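Local coordinates for carboxysome shell vertex protein CcmL (PDB 2QW7) that probably forms the pentameric vertices of the carboxysome shell, the polyhedral compartment in which RuBisCO is sequestered, at residues Arg67-Gly70 with Asp71-Leu74. Residues are numbered along the deposited sequence; the frame is centred on the assembly and turned at random.
Sequences RGNG and DRPL
The backbone N of R72 reaches back to the carbonyl O of N69, 3.4 Å away, in a weak hydrogen bond with an N-H...O angle of 164°. This closes a type I beta turn, N69 to R72, with G70 and D71 at its corners. The turn lies in the loop between strands 54-59 and 76-86 of the CcmL/EutN fold. An inverse gamma turn centred on P73 follows directly, with L74 N bonded to R72 O at 2.7 Å.

The side chains of N69 and R72 meet beside the turn. N69 OD1 does the touching and lies 3.2 Å from R72 NE and 3.6 Å from R72 CD. The amide and guanidinium planes are 65° apart, so the two groups do not stack flat. R72 CG stands anti to the carbonyl carbon (chi1 -71°), and the chain then bends at chi2, which brings the guanidinium beside G68 and N69. G68 O sits over one face of that group, 4.1 Å from R72 CZ. R72 NH1 is hydrogen-bonded to the backbone O of N18, tying this loop to another of the same chain. With an alanine here in place of R72, N18 O would probably lose this donor and N69 OD1 its polar neighbour, and the link between the loops would weaken. D71 packs against K65 of a second subunit, so the turn also borders a subunit interface. The side chain of L74 sets out toward 67-70, and L74 CD1 lies 3.8 Å from N69 OD1.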
ATOM      1  N   ARG A  67     -20.718   0.275   9.028  1.00 48.60           N
ATOM      2  CA  ARG A  67     -21.339   0.183  10.352  1.00 49.87           C
ATOM      3  C   ARG A  67     -20.612  -0.669  11.407  1.00 50.86           C
ATOM      4  O   ARG A  67     -20.112  -0.120  12.427  1.00 55.19           O
ATOM      5  CB  ARG A  67     -22.800  -0.283  10.226  1.00 53.80           C
ATOM      6  CG  ARG A  67     -23.725   0.276  11.331  1.00 55.69           C
ATOM      7  CD  ARG A  67     -23.297  -0.032  12.757  1.00 56.46           C
ATOM      8  NE  ARG A  67     -23.970   0.829  13.730  1.00 57.12           N
ATOM      9  CZ  ARG A  67     -25.132   0.568  14.319  1.00 58.05           C
ATOM     10  NH1 ARG A  67     -25.819  -0.532  14.025  1.00 57.33           N
ATOM     11  NH2 ARG A  67     -25.623   1.434  15.203  1.00 58.58           N
ATOM     12  N   GLY A  68     -20.589  -1.992  11.196  1.00 45.39           N
ATOM     13  CA  GLY A  68     -19.992  -2.891  12.201  1.00 43.55           C
ATOM     14  C   GLY A  68     -18.651  -3.518  11.848  1.00 41.38           C
ATOM     15  O   GLY A  68     -18.328  -4.579  12.366  1.00 40.14           O
ATOM     16  N   ASN A  69     -17.850  -2.845  11.026  1.00 38.10           N
ATOM     17  CA  ASN A  69     -16.583  -3.400  10.582  1.00 36.04           C
ATOM     18  C   ASN A  69     -15.303  -2.752  11.100  1.00 33.81           C
ATOM     19  O   ASN A  69     -14.216  -3.061  10.644  1.00 33.51           O
ATOM     20  CB  ASN A  69     -16.585  -3.330   9.064  1.00 35.70           C
ATOM     21  CG  ASN A  69     -17.492  -4.316   8.492  1.00 32.73           C
ATOM     22  OD1 ASN A  69     -17.467  -5.445   8.914  1.00 38.46           O
ATOM     23  ND2 ASN A  69     -18.328  -3.922   7.569  1.00 38.44           N
ATOM     24  N   GLY A  70     -15.423  -1.845  12.052  1.00 34.39           N
ATOM     25  CA  GLY A  70     -14.264  -1.088  12.548  1.00 35.40           C
ATOM     26  C   GLY A  70     -13.189  -1.828  13.325  1.00 35.52           C
ATOM     27  O   GLY A  70     -12.047  -1.344  13.458  1.00 35.54           O
ATOM     28  N   ASP A  71     -13.563  -2.981  13.867  1.00 35.19           N
ATOM     29  CA  ASP A  71     -12.646  -3.848  14.606  1.00 36.20           C
ATOM     30  C   ASP A  71     -12.339  -5.193  13.930  1.00 34.40           C
ATOM     31  O   ASP A  71     -11.829  -6.109  14.579  1.00 37.13           O
ATOM     32  CB  ASP A  71     -13.157  -4.081  16.042  1.00 38.56           C
ATOM     33  CG  ASP A  71     -12.303  -3.381  17.070  1.00 40.67           C
ATOM     34  OD1 ASP A  71     -12.001  -2.176  16.913  1.00 45.76           O
ATOM     35  OD2 ASP A  71     -11.866  -4.069  18.012  1.00 42.79           O
ATOM     36  N   ARG A  72     -12.643  -5.296  12.640  1.00 34.03           N
ATOM     37  CA  ARG A  72     -12.427  -6.541  11.887  1.00 34.11           C
ATOM     38  C   ARG A  72     -11.148  -6.447  11.102  1.00 30.83           C
ATOM     39  O   ARG A  72     -10.830  -5.390  10.603  1.00 27.91           O
ATOM     40  CB  ARG A  72     -13.497  -6.805  10.824  1.00 37.23           C
ATOM     41  CG  ARG A  72     -14.884  -7.183  11.295  1.00 42.21           C
ATOM     42  CD  ARG A  72     -15.582  -8.168  10.298  1.00 43.70           C
ATOM     43  NE  ARG A  72     -17.051  -8.248  10.416  1.00 46.16           N
ATOM     44  CZ  ARG A  72     -17.733  -8.569  11.522  1.00 49.86           C
ATOM     45  NH1 ARG A  72     -17.132  -8.798  12.686  1.00 49.34           N
ATOM     46  NH2 ARG A  72     -19.062  -8.620  11.483  1.00 51.28           N
ATOM     47  N   PRO A  73     -10.448  -7.573  10.899  1.00 31.62           N
ATOM     48  CA  PRO A  73      -9.210  -7.576  10.144  1.00 30.27           C
ATOM     49  C   PRO A  73      -9.394  -7.539   8.645  1.00 29.83           C
ATOM     50  O   PRO A  73      -8.747  -8.324   7.886  1.00 32.93           O
ATOM     51  CB  PRO A  73      -8.625  -8.944  10.494  1.00 32.33           C
ATOM     52  CG  PRO A  73      -9.790  -9.779  10.521  1.00 33.56           C
ATOM     53  CD  PRO A  73     -10.728  -8.933  11.378  1.00 34.53           C
ATOM     54  N   LEU A  74     -10.247  -6.609   8.236  1.00 26.37           N
ATOM     55  CA  LEU A  74     -10.592  -6.420   6.849  1.00 25.84           C
ATOM     56  C   LEU A  74      -9.682  -5.407   6.085  1.00 26.34           C
ATOM     57  O   LEU A  74      -9.570  -4.220   6.464  1.00 25.05           O
ATOM     58  CB  LEU A  74     -12.103  -6.114   6.761  1.00 17.49           C
ATOM     59  CG  LEU A  74     -13.079  -7.307   6.827  1.00 19.28           C
ATOM     60  CD1 LEU A  74     -14.567  -6.958   6.984  1.00 15.45           C
ATOM     61  CD2 LEU A  74     -12.958  -8.113   5.484  1.00 24.81           C
TER